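Local coordinates for protein NAD-dependent aldehyde dehydrogenase (Burkholderia multivorans, PDB 5UJU) that probably oxidises aldehydes to the corresponding carboxylic acids with NAD+ as the electron acceptor, at residues A[182-187]-A[196-201]; A[292-297]-A[313-318]; A[129-134]-A[156-161]. All blocks are in the same frame, centred on the assembly; numbering follows the deposited sequence.

How the interactions relate
Interactions 1 and 2 belong to one mixed sheet: 196-201 lies on strand 191-211, which neighbours strand 290-296 of interaction 2. Although they share this sheet, their centres are about 38 Å apart and their nearest atoms about 14 Å. Interaction 1 sits on a projecting hairpin, about 42 Å from the chain centre, and faces the second subunit. Interaction 2 is at about 11 Å from that centre. Interaction 3 joins helices, its centre about 22 Å from that of interaction 2, and helix 158-175 leads on in the chain to strand 181-188 of interaction 1. An imidazole about 4 Å from the F295 side chain and the 1,2-ethanediol at interaction 1 probably come from the crystallisation liquor.

Interaction 1 (A[182-187]-A[196-201]); sequences AHWEKP and MQKRYT. With EDO (1,2-ethanediol), chain I.
W184 and A182 pair with M196 and K198 in the beta hairpin of strands 181-188 and 191-211, the projecting arm that in aldehyde dehydrogenases serves oligomerisation. Both are antiparallel hydrogen-bonded pairs; M196 N donates to W184 O at 2.7 Å and K198 N to A182 O at 2.8 Å. H183 and Q197 form the non-hydrogen-bonded pair between them, on the other face. W184 has CG anti to the backbone N (chi1 -174°), and its side chain crosses that of K198 at a slant. The K198 chain bends at chi2 and chi4, and NZ comes over one indole face, 3.7 Å from the centroid of the five-membered ring and 18° off its normal: a cation-pi contact. The same face carries C2 of the 1,2-ethanediol, which is 3.5 Å from W184 CH2. M196 lies alongside the indole, CG touching CE3 of W184 at 4.0 Å. K198 NZ also donates to the diol O2 (3.0 Å), though the diol probably comes from the crystallisation liquor. The ammonium is held by D530 and S529 of the second subunit, the indole face probably adding cation-pi stabilisation, and the salt bridge from K198 NZ to D530 links this hairpin to that subunit.

Interaction 2 (A[292-297]-A[313-318]); sequences LIDFTG and QVYTEK
The Y315 ring runs alongside the D294 carboxylate, the two planes only 10° apart, with I293 O at the ring edge, 3.5 Å from CD2 of Y315. D294 OD1 approaches the ring obliquely and packs on Y315 CB at 3.4 Å. CG of D294 and CG of Y315 are each anti to their own carbonyl carbon (chi1 -73° and -51°), and the two side chains point the same way. R553 serves both flat groups, as a salt-bridge partner of D294 OD2 and a cation-pi partner of the ring. The other aromatic, F295, lies on the opposite face of the sheet, where T316 CG2 and E317 O meet its ring obliquely and L305 of helix 299-308 also packs.

Beyond the Y315 ring, OH donates to Q313 OE1 at 2.9 Å, in the carbonyl plane and on a lone pair. L292 CD2 presses on that same amide, 3.1 Å from Q313 OE1, a tight apolar-to-polar fit. The NE2 of Q313 turns to N552 O.

The backbones run parallel in unbroken register. I293 and F295 each donate to one residue and accept from another: I293 N bonds to Q313 O (2.8 Å), Y315 N to I293 O, F295 N to Y315 O and E317 N to F295 O. G297 N completes the ladder on E317 O at 2.9 Å.

K318 NZ, just past the strand, forms a salt bridge with E306 of helix 299-308, and T316 OG1 is hydrogen-bonded to the same carboxylate. Strand 290-296, helix 299-308 and strand 313-317 make a beta-alpha-beta crossover, consistent with the Rossmann-type nucleotide-binding domain of aldehyde dehydrogenases.

Interaction 3 (A[129-134]-A[156-161]); sequences RLNRAS and GGPHAQ
S134 and G157 have CA atoms 5.0 Å apart where the C-terminal end of helix 97-132 meets the N-terminal end of helix 158-175, with G157 at the N-cap position of the latter. Both hydrogen bonds across the contact involve Q161, one turn into its helix, whose side-chain amide reaches across with both ends engaged. Its OE1 accepts from N131 ND2 at 2.9 Å, the two amide planes standing 86° apart. N131 presents ND2 from a side chain whose CG is anti to the backbone N (chi1 -174°), and ND2 is also hydrogen-bonded to Y46 OH. At the other end, Q161 NE2 donates to S134 OG at 3.3 Å, the hydroxyl oxygen lying in the plane of the Q161 amide. S134 OG donates in turn to N131 O (2.7 Å), which accepts from S134 N as well. P158 adds van der Waals contact, its CD 3.6 Å from S134 OG, while F37 and F153 pack around it. The chain of donors from Q161 through S134 to N131 O, together with the ND2 bond, fixes which way round the buried Q161 amide sits and satisfies polar groups at the helix junction.

Interaction 1 (A[182-187]-A[196-201])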
loop_
_atom_site.group_PDB
_atom_site.type_symbol
_atom_site.label_atom_id
_atom_site.label_comp_id
_atom_site.label_asym_id
_atom_site.label_seq_id
_atom_site.Cartn_x
_atom_site.Cartn_y
_atom_site.Cartn_z
ATOM N N ALA A 182 16.065 -19.344 1.506
ATOM C CA ALA A 182 17.367 -18.718 1.658
ATOM C C ALA A 182 18.161 -19.497 2.694
ATOM O O ALA A 182 17.596 -19.996 3.674
ATOM C CB ALA A 182 17.237 -17.240 2.077
ATOM N N HIS A 183 19.468 -19.606 2.469
ATOM C CA HIS A 183 20.382 -20.148 3.465
ATOM C C HIS A 183 20.952 -18.983 4.266
ATOM O O HIS A 183 21.724 -18.174 3.740
ATOM C CB HIS A 183 21.499 -20.958 2.821
ATOM C CG HIS A 183 22.433 -21.573 3.814
ATOM N ND1 HIS A 183 22.175 -22.775 4.435
ATOM C CD2 HIS A 183 23.617 -21.139 4.311
ATOM C CE1 HIS A 183 23.166 -23.066 5.258
ATOM N NE2 HIS A 183 24.055 -22.091 5.203
ATOM N N TRP A 184 20.593 -18.920 5.540
ATOM C CA TRP A 184 20.975 -17.834 6.431
ATOM C C TRP A 184 22.054 -18.372 7.360
ATOM O O TRP A 184 21.775 -19.232 8.206
ATOM C CB TRP A 184 19.759 -17.350 7.214
ATOM C CG TRP A 184 19.987 -16.143 8.054
ATOM C CD1 TRP A 184 19.785 -14.843 7.679
ATOM C CD2 TRP A 184 20.417 -16.105 9.418
ATOM N NE1 TRP A 184 20.079 -13.996 8.723
ATOM C CE2 TRP A 184 20.467 -14.742 9.803
ATOM C CE3 TRP A 184 20.771 -17.083 10.353
ATOM C CZ2 TRP A 184 20.867 -14.336 11.081
ATOM C CZ3 TRP A 184 21.165 -16.677 11.626
ATOM C CH2 TRP A 184 21.207 -15.314 11.976
ATOM N N GLU A 185 23.279 -17.876 7.204
ATOM C CA GLU A 185 24.405 -18.369 7.989
ATOM C C GLU A 185 25.163 -17.194 8.581
ATOM O O GLU A 185 25.699 -16.361 7.843
ATOM C CB GLU A 185 25.342 -19.245 7.156
ATOM C CG GLU A 185 26.496 -19.802 7.984
ATOM C CD GLU A 185 27.243 -20.938 7.297
ATOM O OE1 GLU A 185 26.620 -21.692 6.518
ATOM O OE2 GLU A 185 28.458 -21.071 7.546
ATOM N N LYS A 186 25.244 -17.161 9.909
ATOM C CA LYS A 186 25.801 -16.028 10.634
ATOM C C LYS A 186 27.049 -16.462 11.381
ATOM O O LYS A 186 26.955 -17.294 12.300
ATOM C CB LYS A 186 24.781 -15.443 11.613
ATOM C CG LYS A 186 25.354 -14.336 12.490
ATOM C CD LYS A 186 24.262 -13.654 13.285
ATOM C CE LYS A 186 24.832 -12.663 14.281
ATOM N NZ LYS A 186 23.740 -12.016 15.070
ATOM N N PRO A 187 28.223 -15.936 11.032
ATOM C CA PRO A 187 29.445 -16.343 11.728
ATOM C C PRO A 187 29.381 -16.007 13.210
ATOM O O PRO A 187 28.747 -15.034 13.627
ATOM C CB PRO A 187 30.541 -15.536 11.019
ATOM C CG PRO A 187 29.960 -15.213 9.664
ATOM C CD PRO A 187 28.493 -15.010 9.914
ATOM N N MET A 196 20.620 -21.397 9.398
ATOM C CA MET A 196 19.202 -21.700 9.318
ATOM C C MET A 196 18.774 -21.689 7.863
ATOM O O MET A 196 19.340 -20.971 7.036
ATOM C CB MET A 196 18.359 -20.693 10.104
ATOM C CG MET A 196 18.845 -20.448 11.513
ATOM S SD MET A 196 17.610 -19.540 12.456
ATOM C CE MET A 196 16.451 -20.864 12.796
ATOM N N GLN A 197 17.762 -22.483 7.555
ATOM C CA GLN A 197 17.102 -22.367 6.269
ATOM C C GLN A 197 15.811 -21.586 6.443
ATOM O O GLN A 197 14.982 -21.927 7.296
ATOM C CB GLN A 197 16.805 -23.727 5.645
ATOM C CG GLN A 197 16.514 -23.570 4.174
ATOM C CD GLN A 197 15.916 -24.799 3.560
ATOM O OE1 GLN A 197 15.338 -25.635 4.254
ATOM N NE2 GLN A 197 16.053 -24.926 2.248
ATOM N N LYS A 198 15.660 -20.531 5.653
ATOM C CA LYS A 198 14.445 -19.745 5.630
ATOM C C LYS A 198 13.595 -20.217 4.463
ATOM O O LYS A 198 14.118 -20.564 3.402
ATOM C CB LYS A 198 14.751 -18.246 5.489
ATOM C CG LYS A 198 15.839 -17.707 6.417
ATOM C CD LYS A 198 15.431 -17.840 7.881
ATOM C CE LYS A 198 16.478 -17.251 8.831
ATOM N NZ LYS A 198 16.495 -15.762 8.818
ATOM N N ARG A 199 12.288 -20.225 4.657
ATOM C CA ARG A 199 11.347 -20.550 3.599
ATOM C C ARG A 199 10.307 -19.443 3.553
ATOM O O ARG A 199 9.857 -18.974 4.596
ATOM C CB ARG A 199 10.709 -21.936 3.858
ATOM C CG ARG A 199 9.501 -22.312 3.004
ATOM C CD ARG A 199 9.019 -23.714 3.393
ATOM N NE ARG A 199 7.688 -24.059 2.894
ATOM C CZ ARG A 199 7.039 -25.177 3.217
ATOM N NH1 ARG A 199 7.599 -26.067 4.034
ATOM N NH2 ARG A 199 5.834 -25.416 2.714
ATOM N N TYR A 200 9.955 -18.993 2.355
ATOM C CA TYR A 200 9.021 -17.884 2.195
ATOM C C TYR A 200 7.859 -18.348 1.331
ATOM O O TYR A 200 8.053 -18.747 0.176
ATOM C CB TYR A 200 9.712 -16.658 1.585
ATOM C CG TYR A 200 10.945 -16.236 2.358
ATOM C CD1 TYR A 200 10.841 -15.425 3.479
ATOM C CD2 TYR A 200 12.213 -16.673 1.978
ATOM C CE1 TYR A 200 11.962 -15.050 4.203
ATOM C CE2 TYR A 200 13.347 -16.302 2.695
ATOM C CZ TYR A 200 13.211 -15.485 3.804
ATOM O OH TYR A 200 14.320 -15.107 4.521
ATOM N N THR A 201 6.658 -18.265 1.880
ATOM C CA THR A 201 5.439 -18.652 1.191
ATOM C C THR A 201 4.653 -17.389 0.873
ATOM O O THR A 201 4.395 -16.581 1.768
ATOM C CB THR A 201 4.611 -19.601 2.062
ATOM O OG1 THR A 201 5.411 -20.735 2.426
ATOM C CG2 THR A 201 3.358 -20.069 1.332
HETATM C C1 EDO I . 17.835 -15.219 13.664
HETATM O O1 EDO I . 16.931 -14.140 13.918
HETATM C C2 EDO I . 17.697 -15.680 12.218
HETATM O O2 EDO I . 16.318 -15.777 11.841
#

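Interaction 2 (A[292-297]-A[313-318])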
loop_
_atom_site.group_PDB
_atom_site.type_symbol
_atom_site.label_atom_id
_atom_site.label_comp_id
_atom_site.label_asym_id
_atom_site.label_seq_id
_atom_site.Cartn_x
_atom_site.Cartn_y
_atom_site.Cartn_z
ATOM N N LEU A 292 -9.992 -7.182 -0.195
ATOM C CA LEU A 292 -9.573 -6.205 -1.189
ATOM C C LEU A 292 -10.826 -5.673 -1.870
ATOM O O LEU A 292 -11.766 -6.435 -2.120
ATOM C CB LEU A 292 -8.625 -6.829 -2.227
ATOM C CG LEU A 292 -7.410 -7.645 -1.744
ATOM C CD1 LEU A 292 -6.645 -8.292 -2.864
ATOM C CD2 LEU A 292 -6.469 -6.757 -0.981
ATOM N N ILE A 293 -10.855 -4.373 -2.153
ATOM C CA ILE A 293 -11.962 -3.769 -2.901
ATOM C C ILE A 293 -11.374 -2.824 -3.936
ATOM O O ILE A 293 -10.571 -1.950 -3.585
ATOM C CB ILE A 293 -12.936 -3.000 -1.986
ATOM C CG1 ILE A 293 -13.530 -3.912 -0.906
ATOM C CG2 ILE A 293 -14.042 -2.295 -2.829
ATOM C CD1 ILE A 293 -14.411 -3.172 0.111
ATOM N N ASP A 294 -11.767 -2.991 -5.201
ATOM C CA ASP A 294 -11.428 -2.057 -6.276
ATOM C C ASP A 294 -12.711 -1.426 -6.798
ATOM O O ASP A 294 -13.606 -2.134 -7.273
ATOM C CB ASP A 294 -10.667 -2.752 -7.416
ATOM C CG ASP A 294 -9.229 -3.107 -7.032
ATOM O OD1 ASP A 294 -8.292 -2.326 -7.321
ATOM O OD2 ASP A 294 -9.026 -4.157 -6.399
ATOM N N PHE A 295 -12.796 -0.095 -6.717
ATOM C CA PHE A 295 -14.036 0.620 -6.983
ATOM C C PHE A 295 -13.813 1.754 -7.973
ATOM O O PHE A 295 -12.845 2.515 -7.849
ATOM C CB PHE A 295 -14.616 1.171 -5.678
ATOM C CG PHE A 295 -15.691 2.224 -5.869
ATOM C CD1 PHE A 295 -15.362 3.571 -5.962
ATOM C CD2 PHE A 295 -17.029 1.865 -5.927
ATOM C CE1 PHE A 295 -16.351 4.541 -6.116
ATOM C CE2 PHE A 295 -18.024 2.825 -6.079
ATOM C CZ PHE A 295 -17.685 4.167 -6.171
ATOM N N THR A 296 -14.745 1.888 -8.923
ATOM C CA THR A 296 -14.835 3.055 -9.799
ATOM C C THR A 296 -16.236 3.642 -9.703
ATOM O O THR A 296 -17.220 2.924 -9.905
ATOM C CB THR A 296 -14.538 2.694 -11.262
ATOM O OG1 THR A 296 -13.243 2.105 -11.368
ATOM C CG2 THR A 296 -14.579 3.946 -12.129
ATOM N N GLY A 297 -16.337 4.930 -9.390
ATOM C CA GLY A 297 -17.658 5.536 -9.294
ATOM C C GLY A 297 -17.614 6.876 -8.596
ATOM O O GLY A 297 -16.621 7.603 -8.681
ATOM N N GLN A 313 -8.276 -3.651 1.988
ATOM C CA GLN A 313 -7.516 -2.660 1.232
ATOM C C GLN A 313 -8.401 -2.139 0.114
ATOM O O GLN A 313 -8.877 -2.924 -0.713
ATOM C CB GLN A 313 -6.275 -3.279 0.620
ATOM C CG GLN A 313 -5.305 -3.791 1.590
ATOM C CD GLN A 313 -4.453 -4.829 0.930
ATOM O OE1 GLN A 313 -4.165 -4.747 -0.265
ATOM N NE2 GLN A 313 -4.108 -5.852 1.672
ATOM N N VAL A 314 -8.640 -0.830 0.094
ATOM C CA VAL A 314 -9.602 -0.211 -0.808
ATOM C C VAL A 314 -8.864 0.654 -1.826
ATOM O O VAL A 314 -8.086 1.542 -1.451
ATOM C CB VAL A 314 -10.637 0.612 -0.026
ATOM C CG1 VAL A 314 -11.685 1.184 -0.967
ATOM C CG2 VAL A 314 -11.296 -0.261 1.018
ATOM N N TYR A 315 -9.111 0.392 -3.108
ATOM C CA TYR A 315 -8.559 1.162 -4.217
ATOM C C TYR A 315 -9.711 1.821 -4.952
ATOM O O TYR A 315 -10.651 1.138 -5.362
ATOM C CB TYR A 315 -7.770 0.263 -5.165
ATOM C CG TYR A 315 -6.758 -0.595 -4.439
ATOM C CD1 TYR A 315 -5.458 -0.140 -4.242
ATOM C CD2 TYR A 315 -7.101 -1.852 -3.947
ATOM C CE1 TYR A 315 -4.521 -0.901 -3.584
ATOM C CE2 TYR A 315 -6.172 -2.630 -3.272
ATOM C CZ TYR A 315 -4.882 -2.144 -3.090
ATOM O OH TYR A 315 -3.935 -2.893 -2.439
ATOM N N THR A 316 -9.652 3.145 -5.107
ATOM C CA THR A 316 -10.805 3.878 -5.606
ATOM C C THR A 316 -10.409 4.764 -6.772
ATOM O O THR A 316 -9.294 5.304 -6.804
ATOM C CB THR A 316 -11.460 4.756 -4.523
ATOM O OG1 THR A 316 -10.490 5.671 -3.990
ATOM C CG2 THR A 316 -12.048 3.905 -3.388
ATOM N N GLU A 317 -11.337 4.867 -7.730
ATOM C CA GLU A 317 -11.382 5.891 -8.775
ATOM C C GLU A 317 -12.674 6.667 -8.580
ATOM O O GLU A 317 -13.760 6.078 -8.629
ATOM C CB GLU A 317 -11.367 5.283 -10.178
ATOM C CG GLU A 317 -10.176 4.415 -10.526
ATOM C CD GLU A 317 -9.017 5.242 -11.037
ATOM O OE1 GLU A 317 -9.274 6.376 -11.498
ATOM O OE2 GLU A 317 -7.865 4.758 -11.005
ATOM N N LYS A 318 -12.562 7.976 -8.362
ATOM C CA LYS A 318 -13.702 8.817 -8.020
ATOM C C LYS A 318 -13.785 9.982 -9.016
ATOM O O LYS A 318 -13.134 9.983 -10.060
ATOM C CB LYS A 318 -13.589 9.273 -6.558
ATOM C CG LYS A 318 -13.514 8.081 -5.554
ATOM C CD LYS A 318 -12.985 8.493 -4.173
ATOM C CE LYS A 318 -11.489 8.765 -4.173
ATOM N NZ LYS A 318 -10.991 9.011 -2.784
#

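Interaction 3 (A[129-134]-A[156-161])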
loop_
_atom_site.group_PDB
_atom_site.type_symbol
_atom_site.label_atom_id
_atom_site.label_comp_id
_atom_site.label_asym_id
_atom_site.label_seq_id
_atom_site.Cartn_x
_atom_site.Cartn_y
_atom_site.Cartn_z
ATOM N N ARG A 129 -7.344 -15.037 -24.276
ATOM C CA ARG A 129 -8.679 -15.400 -24.736
ATOM C C ARG A 129 -9.599 -14.185 -24.779
ATOM O O ARG A 129 -10.474 -14.095 -25.645
ATOM C CB ARG A 129 -9.260 -16.490 -23.842
ATOM C CG ARG A 129 -8.389 -17.750 -23.790
ATOM C CD ARG A 129 -9.160 -18.974 -23.322
ATOM N NE ARG A 129 -8.274 -20.124 -23.145
ATOM C CZ ARG A 129 -8.670 -21.316 -22.712
ATOM N NH1 ARG A 129 -9.951 -21.533 -22.417
ATOM N NH2 ARG A 129 -7.787 -22.291 -22.579
ATOM N N LEU A 130 -9.437 -13.258 -23.845
ATOM C CA LEU A 130 -10.227 -12.038 -23.916
ATOM C C LEU A 130 -9.929 -11.281 -25.205
ATOM O O LEU A 130 -10.851 -10.807 -25.876
ATOM C CB LEU A 130 -9.960 -11.167 -22.695
ATOM C CG LEU A 130 -10.443 -11.691 -21.341
ATOM C CD1 LEU A 130 -9.968 -10.743 -20.251
ATOM C CD2 LEU A 130 -11.955 -11.789 -21.335
ATOM N N ASN A 131 -8.649 -11.216 -25.603
ATOM C CA ASN A 131 -8.315 -10.565 -26.869
ATOM C C ASN A 131 -9.014 -11.244 -28.039
ATOM O O ASN A 131 -9.543 -10.567 -28.929
ATOM C CB ASN A 131 -6.804 -10.547 -27.097
ATOM C CG ASN A 131 -6.422 -9.746 -28.325
ATOM O OD1 ASN A 131 -5.774 -10.251 -29.232
ATOM N ND2 ASN A 131 -6.815 -8.478 -28.348
ATOM N N ARG A 132 -9.040 -12.585 -28.056
ATOM C CA ARG A 132 -9.743 -13.273 -29.135
ATOM C C ARG A 132 -11.237 -12.989 -29.134
ATOM O O ARG A 132 -11.870 -13.101 -30.187
ATOM C CB ARG A 132 -9.520 -14.787 -29.068
ATOM C CG ARG A 132 -8.105 -15.222 -29.399
ATOM C CD ARG A 132 -8.044 -16.734 -29.614
ATOM N NE ARG A 132 -7.735 -17.444 -28.374
ATOM C CZ ARG A 132 -6.510 -17.605 -27.883
ATOM N NH1 ARG A 132 -5.462 -17.108 -28.531
ATOM N NH2 ARG A 132 -6.336 -18.264 -26.745
ATOM N N ALA A 133 -11.813 -12.631 -27.986
ATOM C CA ALA A 133 -13.225 -12.282 -27.876
ATOM C C ALA A 133 -13.474 -10.780 -28.009
ATOM O O ALA A 133 -14.554 -10.306 -27.630
ATOM C CB ALA A 133 -13.791 -12.779 -26.539
ATOM N N SER A 134 -12.511 -10.029 -28.559
ATOM C CA SER A 134 -12.590 -8.570 -28.518
ATOM C C SER A 134 -13.817 -8.050 -29.247
ATOM O O SER A 134 -14.417 -7.055 -28.824
ATOM C CB SER A 134 -11.326 -7.944 -29.112
ATOM O OG SER A 134 -10.239 -8.043 -28.212
ATOM N N GLY A 156 -12.832 -1.090 -24.734
ATOM C CA GLY A 156 -13.372 -2.254 -24.062
ATOM C C GLY A 156 -12.525 -3.496 -24.238
ATOM O O GLY A 156 -12.524 -4.370 -23.367
ATOM N N GLY A 157 -11.773 -3.583 -25.340
ATOM C CA GLY A 157 -10.987 -4.758 -25.643
ATOM C C GLY A 157 -9.501 -4.516 -25.443
ATOM O O GLY A 157 -9.018 -4.419 -24.316
ATOM N N PRO A 158 -8.757 -4.390 -26.548
ATOM C CA PRO A 158 -7.284 -4.271 -26.458
ATOM C C PRO A 158 -6.736 -3.302 -25.418
ATOM O O PRO A 158 -5.803 -3.670 -24.695
ATOM C CB PRO A 158 -6.911 -3.837 -27.882
ATOM C CG PRO A 158 -7.925 -4.502 -28.731
ATOM C CD PRO A 158 -9.211 -4.568 -27.934
ATOM N N HIS A 159 -7.264 -2.074 -25.318
ATOM C CA HIS A 159 -6.702 -1.132 -24.345
ATOM C C HIS A 159 -6.971 -1.585 -22.913
ATOM O O HIS A 159 -6.106 -1.433 -22.038
ATOM C CB HIS A 159 -7.255 0.280 -24.573
ATOM C CG HIS A 159 -6.736 0.942 -25.811
ATOM N ND1 HIS A 159 -7.091 2.223 -26.172
ATOM C CD2 HIS A 159 -5.888 0.503 -26.771
ATOM C CE1 HIS A 159 -6.496 2.542 -27.307
ATOM N NE2 HIS A 159 -5.758 1.516 -27.690
ATOM N N ALA A 160 -8.158 -2.155 -22.656
ATOM C CA ALA A 160 -8.434 -2.708 -21.334
ATOM C C ALA A 160 -7.542 -3.904 -21.062
ATOM O O ALA A 160 -7.024 -4.063 -19.947
ATOM C CB ALA A 160 -9.904 -3.112 -21.205
ATOM N N GLN A 161 -7.353 -4.750 -22.079
ATOM C CA GLN A 161 -6.450 -5.886 -21.954
ATOM C C GLN A 161 -5.014 -5.425 -21.706
ATOM O O GLN A 161 -4.296 -6.027 -20.900
ATOM C CB GLN A 161 -6.570 -6.754 -23.208
ATOM C CG GLN A 161 -7.969 -7.361 -23.363
ATOM C CD GLN A 161 -8.387 -7.537 -24.800
ATOM O OE1 GLN A 161 -7.570 -7.426 -25.715
ATOM N NE2 GLN A 161 -9.669 -7.826 -25.012
#